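Local coordinates for ectonucleotide pyrophosphatase/phosphodiesterase family member 5 (Mus musculus, PDB 5VEO), which probably hydrolyses a restricted range of nucleotide phosphodiesters as a zinc-dependent ectoenzyme, captured here as an inactive form with AMP bound, at residues G75-D80 against W291-N296; T67-E72 against E104-I109. The protein carries 1 engineered substitution. All coordinates share one frame; numbering follows the deposited sequence.

Contact 1. Residues G75-D80 against W291-N296; sequences GIVAND and WHYKHN. With AMP (adenosine monophosphate), chain Q.
Asn296 ND2 is gripped by two hydrogen bonds, to Glu72 O and to the carboxylate oxygen Glu105 OE2, two acceptors for the two N-H groups of a primary amide. Around it, in the alkaline phosphatase-like fold of the phosphodiesterase domain, the loop leading from helix 71-74 to strand 80-83 meets the loop before strand 302-306. Asn296 CG stands anti to its backbone N, which swings the amide toward the first loop until ND2 lies 3.8 Å from Gly75 CA. Gly75, the first residue past helix 71-74, has positive phi, a conformation that suits glycine.

The bond that joins the two segments directly is made by Tyr293. With CG anti to the backbone N (chi1 -163°), the long ring carries its hydroxyl to Val77, and Tyr293 OH donates to Val77 O over a short 2.6 Å. The carbonyl oxygen sits at the ring edge, in its plane, while the hydroxyl approaches from above the carbonyl plane, 52° out of it. Val77, branched at CB, offers apolar surface at the same spot: its CB packs 3.8 Å from Tyr293 CE2, the two side chains crossing at roughly a right angle.

Two residues farther on, the loop reaches the nucleotide pocket. The side-chain amide of Asn79 is oriented by Tyr59 N, which bonds to OD1, and asparagine suits the place because it can accept there while donating beyond. Asn79 ND2 reaches AMP O1P at 2.8 Å, with an N-H...O angle of 157°.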
ATOM      1  N   GLY A  75      -0.090  -6.779  11.445  1.00 12.20           N
ATOM      2  CA  GLY A  75       1.286  -6.908  11.881  1.00 13.58           C
ATOM      3  C   GLY A  75       2.344  -6.425  10.911  1.00 11.72           C
ATOM      4  O   GLY A  75       3.527  -6.392  11.280  1.00 11.18           O
ATOM      5  N   ILE A  76       1.969  -6.033   9.697  1.00 11.31           N
ATOM      6  CA  ILE A  76       2.926  -5.438   8.749  1.00  8.44           C
ATOM      7  C   ILE A  76       2.813  -3.932   8.959  1.00  9.37           C
ATOM      8  O   ILE A  76       2.075  -3.219   8.271  1.00 11.00           O
ATOM      9  CB  ILE A  76       2.655  -5.865   7.301  1.00 12.21           C
ATOM     10  CG1 ILE A  76       2.748  -7.391   7.133  1.00 13.48           C
ATOM     11  CG2 ILE A  76       3.625  -5.175   6.354  1.00 12.63           C
ATOM     12  CD1 ILE A  76       4.141  -7.966   7.294  1.00 16.09           C
ATOM     13  N   VAL A  77       3.517  -3.443   9.986  1.00 11.28           N
ATOM     14  CA  VAL A  77       3.322  -2.060  10.425  1.00 12.81           C
ATOM     15  C   VAL A  77       4.189  -1.065   9.663  1.00  9.30           C
ATOM     16  O   VAL A  77       3.924   0.140   9.731  1.00 11.77           O
ATOM     17  CB  VAL A  77       3.556  -1.896  11.942  1.00 11.99           C
ATOM     18  CG1 VAL A  77       2.697  -2.881  12.729  1.00 14.97           C
ATOM     19  CG2 VAL A  77       5.006  -2.062  12.329  1.00 14.17           C
ATOM     20  N   ALA A  78       5.180  -1.527   8.911  1.00 10.35           N
ATOM     21  CA  ALA A  78       6.076  -0.654   8.170  1.00  9.16           C
ATOM     22  C   ALA A  78       6.818  -1.495   7.140  1.00  9.87           C
ATOM     23  O   ALA A  78       6.777  -2.727   7.175  1.00  9.73           O
ATOM     24  CB  ALA A  78       7.060   0.051   9.111  1.00  9.84           C
ATOM     25  N   ASN A  79       7.530  -0.810   6.232  1.00  9.12           N
ATOM     26  CA  ASN A  79       8.426  -1.485   5.303  1.00  8.69           C
ATOM     27  C   ASN A  79       9.701  -1.941   5.984  1.00  9.72           C
ATOM     28  O   ASN A  79      10.393  -2.805   5.450  1.00 11.20           O
ATOM     29  CB  ASN A  79       8.833  -0.577   4.151  1.00  9.53           C
ATOM     30  CG  ASN A  79       7.671  -0.167   3.269  1.00  8.47           C
ATOM     31  OD1 ASN A  79       6.590  -0.777   3.254  1.00  7.68           O
ATOM     32  ND2 ASN A  79       7.917   0.859   2.489  1.00  8.31           N
ATOM     33  N   ASP A  80      10.040  -1.324   7.112  1.00 10.68           N
ATOM     34  CA  ASP A  80      11.205  -1.671   7.919  1.00 10.75           C
ATOM     35  C   ASP A  80      10.731  -1.808   9.351  1.00 10.01           C
ATOM     36  O   ASP A  80      10.177  -0.858   9.912  1.00 11.08           O
ATOM     37  CB  ASP A  80      12.299  -0.611   7.811  1.00 12.38           C
ATOM     38  CG  ASP A  80      12.933  -0.593   6.447  1.00 17.56           C
ATOM     39  OD1 ASP A  80      12.465   0.176   5.593  1.00 26.41           O
ATOM     40  OD2 ASP A  80      13.880  -1.366   6.217  1.00 23.08           O
ATOM     41  N   TRP A 291      -5.203   6.202  14.177  1.00 14.04           N
ATOM     42  CA  TRP A 291      -4.268   5.521  13.284  1.00 10.27           C
ATOM     43  C   TRP A 291      -4.273   4.006  13.451  1.00 12.33           C
ATOM     44  O   TRP A 291      -3.741   3.310  12.579  1.00 11.82           O
ATOM     45  CB  TRP A 291      -2.848   6.038  13.509  1.00 10.93           C
ATOM     46  CG  TRP A 291      -2.584   7.386  12.945  1.00 11.38           C
ATOM     47  CD1 TRP A 291      -3.251   8.000  11.913  1.00  8.99           C
ATOM     48  CD2 TRP A 291      -1.555   8.299  13.348  1.00 13.21           C
ATOM     49  NE1 TRP A 291      -2.704   9.229  11.661  1.00 11.78           N
ATOM     50  CE2 TRP A 291      -1.658   9.438  12.520  1.00 11.62           C
ATOM     51  CE3 TRP A 291      -0.554   8.261  14.316  1.00 11.52           C
ATOM     52  CZ2 TRP A 291      -0.812  10.543  12.656  1.00 11.33           C
ATOM     53  CZ3 TRP A 291       0.280   9.351  14.455  1.00 13.79           C
ATOM     54  CH2 TRP A 291       0.160  10.470  13.615  1.00 13.93           C
ATOM     55  N   HIS A 292      -4.852   3.485  14.533  1.00 12.53           N
ATOM     56  CA  HIS A 292      -4.952   2.035  14.744  1.00 15.12           C
ATOM     57  C   HIS A 292      -3.596   1.390  14.521  1.00 14.62           C
ATOM     58  O   HIS A 292      -3.413   0.461  13.723  1.00 15.19           O
ATOM     59  CB  HIS A 292      -6.021   1.441  13.845  1.00 18.00           C
ATOM     60  CG  HIS A 292      -7.335   2.129  13.998  1.00 17.99           C
ATOM     61  ND1 HIS A 292      -8.019   2.146  15.193  1.00 22.38           N
ATOM     62  CD2 HIS A 292      -8.050   2.891  13.139  1.00 21.62           C
ATOM     63  CE1 HIS A 292      -9.118   2.864  15.056  1.00 24.31           C
ATOM     64  NE2 HIS A 292      -9.164   3.323  13.817  1.00 21.61           N
ATOM     65  N   TYR A 293      -2.616   1.942  15.214  1.00 14.01           N
ATOM     66  CA  TYR A 293      -1.242   1.600  14.941  1.00 15.42           C
ATOM     67  C   TYR A 293      -0.529   1.010  16.148  1.00 23.59           C
ATOM     68  O   TYR A 293       0.304   0.128  15.958  1.00 28.91           O
ATOM     69  CB  TYR A 293      -0.513   2.846  14.391  1.00 12.30           C
ATOM     70  CG  TYR A 293       0.778   2.539  13.703  1.00 12.92           C
ATOM     71  CD1 TYR A 293       1.988   2.933  14.247  1.00 14.68           C
ATOM     72  CD2 TYR A 293       0.789   1.829  12.514  1.00 10.39           C
ATOM     73  CE1 TYR A 293       3.175   2.646  13.613  1.00 13.55           C
ATOM     74  CE2 TYR A 293       1.971   1.534  11.865  1.00 10.29           C
ATOM     75  CZ  TYR A 293       3.169   1.920  12.440  1.00  8.50           C
ATOM     76  OH  TYR A 293       4.365   1.654  11.827  1.00 12.78           O
ATOM     77  N   LYS A 294      -0.971   1.301  17.358  1.00 16.38           N
ATOM     78  CA  LYS A 294      -0.160   1.141  18.564  1.00 14.51           C
ATOM     79  C   LYS A 294      -0.226  -0.235  19.217  1.00 16.03           C
ATOM     80  O   LYS A 294       0.697  -0.579  19.960  1.00 17.60           O
ATOM     81  CB  LYS A 294      -0.567   2.222  19.577  1.00 22.82           C
ATOM     82  CG  LYS A 294      -1.768   1.907  20.412  1.00 26.42           C
ATOM     83  CD  LYS A 294      -1.922   2.944  21.531  1.00 33.03           C
ATOM     84  CE  LYS A 294      -2.843   3.999  21.083  1.00 34.03           C
ATOM     85  NZ  LYS A 294      -3.033   5.074  22.094  1.00 30.21           N
ATOM     86  N   HIS A 295      -1.266  -1.034  18.976  1.00 17.78           N
ATOM     87  CA  HIS A 295      -1.454  -2.279  19.725  1.00 18.45           C
ATOM     88  C   HIS A 295      -0.733  -3.442  19.047  1.00 16.29           C
ATOM     89  O   HIS A 295      -1.336  -4.418  18.609  1.00 19.54           O
ATOM     90  CB  HIS A 295      -2.941  -2.577  19.889  1.00 22.50           C
ATOM     91  CG  HIS A 295      -3.678  -1.539  20.673  1.00 23.75           C
ATOM     92  ND1 HIS A 295      -3.398  -1.268  21.995  1.00 31.11           N
ATOM     93  CD2 HIS A 295      -4.675  -0.694  20.319  1.00 26.65           C
ATOM     94  CE1 HIS A 295      -4.203  -0.314  22.427  1.00 31.54           C
ATOM     95  NE2 HIS A 295      -4.990   0.051  21.430  1.00 30.66           N
ATOM     96  N   ASN A 296       0.589  -3.321  18.976  1.00 18.50           N
ATOM     97  CA  ASN A 296       1.409  -4.338  18.338  1.00 16.13           C
ATOM     98  C   ASN A 296       2.838  -4.171  18.825  1.00 15.02           C
ATOM     99  O   ASN A 296       3.336  -3.049  18.904  1.00 16.22           O
ATOM    100  CB  ASN A 296       1.353  -4.224  16.811  1.00 13.42           C
ATOM    101  CG  ASN A 296       1.876  -5.462  16.121  1.00 17.74           C
ATOM    102  OD1 ASN A 296       3.089  -5.706  16.088  1.00 17.45           O
ATOM    103  ND2 ASN A 296       0.968  -6.255  15.563  1.00 16.46           N
TER
HETATM  104  P   AMP Q 524       6.863   2.184  -1.036  1.00  7.97           P
HETATM  105  O1P AMP Q 524       6.537   2.093   0.424  1.00  9.16           O
HETATM  106  O2P AMP Q 524       7.852   3.320  -1.326  1.00  7.94           O
HETATM  107  O3P AMP Q 524       5.627   2.305  -1.922  1.00  8.37           O
HETATM  108  O5' AMP Q 524       7.585   0.827  -1.482  1.00 10.53           O
HETATM  109  C5' AMP Q 524       7.526   0.428  -2.859  1.00 11.55           C
HETATM  110  C4' AMP Q 524       8.773  -0.257  -3.345  1.00 10.46           C
HETATM  111  O4' AMP Q 524       8.789  -1.581  -2.827  1.00 15.30           O
HETATM  112  C3' AMP Q 524       8.821  -0.417  -4.866  1.00 12.73           C
HETATM  113  O3' AMP Q 524       9.767   0.467  -5.427  1.00 20.69           O
HETATM  114  C2' AMP Q 524       9.253  -1.869  -5.096  1.00 14.89           C
HETATM  115  O2' AMP Q 524      10.349  -2.033  -5.955  1.00 22.33           O
HETATM  116  C1' AMP Q 524       9.559  -2.369  -3.699  1.00 16.30           C
HETATM  117  N9  AMP Q 524       9.202  -3.756  -3.500  1.00 15.95           N
HETATM  118  C8  AMP Q 524       7.975  -4.303  -3.539  1.00 16.93           C
HETATM  119  N7  AMP Q 524       8.058  -5.631  -3.278  1.00 15.49           N
HETATM  120  C5  AMP Q 524       9.374  -5.898  -3.066  1.00 15.19           C
HETATM  121  C6  AMP Q 524      10.183  -7.087  -2.731  1.00 16.24           C
HETATM  122  N6  AMP Q 524       9.584  -8.281  -2.572  1.00 17.62           N
HETATM  123  N1  AMP Q 524      11.512  -6.944  -2.592  1.00 17.15           N
HETATM  124  C2  AMP Q 524      12.138  -5.762  -2.741  1.00 21.77           C
HETATM  125  N3  AMP Q 524      11.480  -4.630  -3.036  1.00 19.39           N
HETATM  126  C4  AMP Q 524      10.120  -4.664  -3.217  1.00 15.36           C

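Contact 2. Residues T67-E72 against E104-I109; sequences TGLFAE and EEATPI
The methyl of Ala106 meets two side chains of segment 67-72 at once: its CB lies 3.8 Å from Leu69 CD1 and 3.9 Å from Thr67 CG2. Alanine suits this place because its short, unbranched side chain points at segment 67-72 and fits between those two groups. The Thr67 methyl has further neighbours along the 104-109 chain, with CG2 4.0 Å from Thr107 O and 4.2 Å from Pro108 CA. It is here that the backbones come nearest, Thr67 CA lying 5.2 Å from Pro108 CA. Every one of these contacts is van der Waals packing; no hydrogen bond joins the two segments.

The torsions of Thr67 and Leu69 set up the arrangement. Thr67 CG2 is anti to the carbonyl carbon, which gives the methyl to Ala106 and puts OG1 in the crowded position between the backbone N and the carbonyl carbon (chi1 65°). There Thr67 OG1 accepts from Leu69 N at 3.2 Å, with an N-H...O angle of 150°, forming an ST turn. Threonine can do both jobs, one branch polar and the other apolar, and the hydroxyl is also bonded to Tyr63 O one helical turn back. Inside the turn, Gly68 is the first residue to leave helical angles and takes up positive phi (73°), which glycine adopts readily.

Pro108 occupies the N-cap position of helix 109-115, where a proline needs no backbone N-H. Farther out, His74 touches Thr67, Leu69 and Ala106, Tyr63 packs on Ala106 and Pro108, and His133 NE2 bonds to Ala106 O. Leu69 also borders an N-acetylglucosamine attached to the protein.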
ATOM      1  N   THR A  67      -6.459  -8.174   3.600  1.00 10.60           N
ATOM      2  CA  THR A  67      -6.912  -8.650   4.909  1.00 12.89           C
ATOM      3  C   THR A  67      -8.077  -7.864   5.495  1.00 12.26           C
ATOM      4  O   THR A  67      -8.778  -8.402   6.363  1.00 14.95           O
ATOM      5  CB  THR A  67      -5.780  -8.615   5.951  1.00 12.18           C
ATOM      6  OG1 THR A  67      -5.384  -7.262   6.199  1.00 11.69           O
ATOM      7  CG2 THR A  67      -4.575  -9.437   5.514  1.00 13.85           C
ATOM      8  N   GLY A  68      -8.292  -6.617   5.077  1.00 11.49           N
ATOM      9  CA  GLY A  68      -9.315  -5.778   5.667  1.00 13.46           C
ATOM     10  C   GLY A  68      -8.979  -5.277   7.048  1.00 12.23           C
ATOM     11  O   GLY A  68      -9.869  -4.755   7.733  1.00 15.80           O
ATOM     12  N   LEU A  69      -7.717  -5.401   7.463  1.00 11.51           N
ATOM     13  CA  LEU A  69      -7.286  -5.082   8.814  1.00 11.84           C
ATOM     14  C   LEU A  69      -6.413  -3.837   8.856  1.00 12.28           C
ATOM     15  O   LEU A  69      -5.658  -3.549   7.931  1.00 12.37           O
ATOM     16  CB  LEU A  69      -6.495  -6.236   9.412  1.00 14.64           C
ATOM     17  CG  LEU A  69      -7.298  -7.516   9.710  1.00 12.71           C
ATOM     18  CD1 LEU A  69      -6.347  -8.667   9.986  1.00 16.74           C
ATOM     19  CD2 LEU A  69      -8.225  -7.280  10.867  1.00 16.34           C
ATOM     20  N   PHE A  70      -6.500  -3.122   9.970  1.00 12.04           N
ATOM     21  CA  PHE A  70      -5.523  -2.093  10.287  1.00 11.43           C
ATOM     22  C   PHE A  70      -4.173  -2.726  10.595  1.00  9.68           C
ATOM     23  O   PHE A  70      -4.071  -3.926  10.897  1.00 12.14           O
ATOM     24  CB  PHE A  70      -5.993  -1.267  11.478  1.00 14.97           C
ATOM     25  CG  PHE A  70      -7.187  -0.433  11.184  1.00 17.89           C
ATOM     26  CD1 PHE A  70      -7.106   0.598  10.268  1.00 19.68           C
ATOM     27  CD2 PHE A  70      -8.395  -0.675  11.811  1.00 23.50           C
ATOM     28  CE1 PHE A  70      -8.207   1.389   9.993  1.00 26.39           C
ATOM     29  CE2 PHE A  70      -9.503   0.116  11.543  1.00 25.13           C
ATOM     30  CZ  PHE A  70      -9.412   1.136  10.625  1.00 24.45           C
ATOM     31  N   ALA A  71      -3.118  -1.904  10.495  1.00 10.69           N
ATOM     32  CA  ALA A  71      -1.756  -2.425  10.608  1.00 11.48           C
ATOM     33  C   ALA A  71      -1.457  -3.009  11.987  1.00 12.31           C
ATOM     34  O   ALA A  71      -0.701  -3.983  12.089  1.00 12.41           O
ATOM     35  CB  ALA A  71      -0.733  -1.336  10.263  1.00 11.22           C
ATOM     36  N   GLU A  72      -2.016  -2.445  13.063  1.00 12.29           N
ATOM     37  CA  GLU A  72      -1.730  -3.023  14.367  1.00 13.77           C
ATOM     38  C   GLU A  72      -2.265  -4.446  14.481  1.00 14.49           C
ATOM     39  O   GLU A  72      -1.753  -5.218  15.299  1.00 15.60           O
ATOM     40  CB  GLU A  72      -2.292  -2.145  15.496  1.00 15.22           C
ATOM     41  CG  GLU A  72      -3.820  -2.150  15.614  1.00 16.11           C
ATOM     42  CD  GLU A  72      -4.354  -1.147  16.629  1.00 18.39           C
ATOM     43  OE1 GLU A  72      -5.596  -1.041  16.749  1.00 23.03           O
ATOM     44  OE2 GLU A  72      -3.552  -0.469  17.303  1.00 19.59           O
ATOM     45  N   GLU A 104       2.164 -13.679   9.620  1.00 17.02           N
ATOM     46  CA  GLU A 104       1.206 -14.679  10.056  1.00 19.19           C
ATOM     47  C   GLU A 104       0.286 -14.205  11.185  1.00 17.02           C
ATOM     48  O   GLU A 104      -0.484 -15.012  11.719  1.00 19.63           O
ATOM     49  CB  GLU A 104       1.969 -15.949  10.432  1.00 18.81           C
ATOM     50  CG  GLU A 104       2.452 -16.638   9.163  1.00 21.32           C
ATOM     51  CD  GLU A 104       3.347 -17.828   9.387  1.00 24.15           C
ATOM     52  OE1 GLU A 104       4.033 -17.914  10.436  1.00 27.07           O
ATOM     53  OE2 GLU A 104       3.356 -18.688   8.489  1.00 24.38           O
ATOM     54  N   GLU A 105       0.295 -12.914  11.531  1.00 17.26           N
ATOM     55  CA  GLU A 105      -0.754 -12.411  12.412  1.00 16.73           C
ATOM     56  C   GLU A 105      -2.076 -12.236  11.681  1.00 18.83           C
ATOM     57  O   GLU A 105      -3.098 -11.981  12.328  1.00 21.15           O
ATOM     58  CB  GLU A 105      -0.301 -11.104  13.075  1.00 16.27           C
ATOM     59  CG  GLU A 105       0.982 -11.341  13.843  1.00 19.38           C
ATOM     60  CD  GLU A 105       1.569 -10.140  14.531  1.00 23.18           C
ATOM     61  OE1 GLU A 105       2.592 -10.334  15.224  1.00 27.45           O
ATOM     62  OE2 GLU A 105       1.033  -9.027  14.411  1.00 20.06           O
ATOM     63  N   ALA A 106      -2.082 -12.389  10.359  1.00 16.74           N
ATOM     64  CA  ALA A 106      -3.295 -12.324   9.559  1.00 15.78           C
ATOM     65  C   ALA A 106      -3.207 -13.385   8.475  1.00 15.29           C
ATOM     66  O   ALA A 106      -2.198 -14.090   8.347  1.00 17.89           O
ATOM     67  CB  ALA A 106      -3.494 -10.936   8.942  1.00 16.13           C
ATOM     68  N   THR A 107      -4.275 -13.487   7.693  1.00 14.51           N
ATOM     69  CA  THR A 107      -4.362 -14.424   6.575  1.00 17.42           C
ATOM     70  C   THR A 107      -4.821 -13.670   5.335  1.00 15.74           C
ATOM     71  O   THR A 107      -5.974 -13.193   5.305  1.00 15.51           O
ATOM     72  CB  THR A 107      -5.326 -15.560   6.901  1.00 16.65           C
ATOM     73  OG1 THR A 107      -4.815 -16.303   8.012  1.00 20.33           O
ATOM     74  CG2 THR A 107      -5.498 -16.485   5.698  1.00 20.12           C
ATOM     75  N   PRO A 108      -3.988 -13.546   4.298  1.00 13.30           N
ATOM     76  CA  PRO A 108      -4.414 -12.815   3.099  1.00 13.97           C
ATOM     77  C   PRO A 108      -5.472 -13.579   2.320  1.00 13.28           C
ATOM     78  O   PRO A 108      -5.578 -14.810   2.382  1.00 14.64           O
ATOM     79  CB  PRO A 108      -3.122 -12.672   2.289  1.00 14.06           C
ATOM     80  CG  PRO A 108      -2.307 -13.875   2.705  1.00 14.61           C
ATOM     81  CD  PRO A 108      -2.611 -14.054   4.165  1.00 14.27           C
ATOM     82  N   ILE A 109      -6.241 -12.813   1.542  1.00 11.90           N
ATOM     83  CA  ILE A 109      -7.434 -13.342   0.900  1.00 13.30           C
ATOM     84  C   ILE A 109      -7.125 -14.484  -0.076  1.00 14.05           C
ATOM     85  O   ILE A 109      -7.982 -15.337  -0.315  1.00 15.01           O
ATOM     86  CB  ILE A 109      -8.201 -12.197   0.219  1.00 12.95           C
ATOM     87  CG1 ILE A 109      -9.594 -12.695  -0.164  1.00 12.95           C
ATOM     88  CG2 ILE A 109      -7.437 -11.648  -0.982  1.00 14.42           C
ATOM     89  CD1 ILE A 109     -10.487 -11.621  -0.726  1.00 15.52           C
TER

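How the contacts relate
The two contacts have centres 11 Å apart and interleave along the chain, with helix 71-74 passing from the first segment of contact 2 to the start of contact 1. Glu72 ties them together: its OE2 probably accepts a hydrogen bond from His295 N at 2.9 Å, and lies 3.1 Å from Lys294 N in packing contact. Glu105 OE2 of contact 2 also packs 3.3 Å from Gly75 CA. Of the two, contact 1 holds a residue of the AMP pocket, Asn79. Contact 2 packs around the end of helix 58-67, near whose start the engineered Ala58 bonds to AMP through its backbone N.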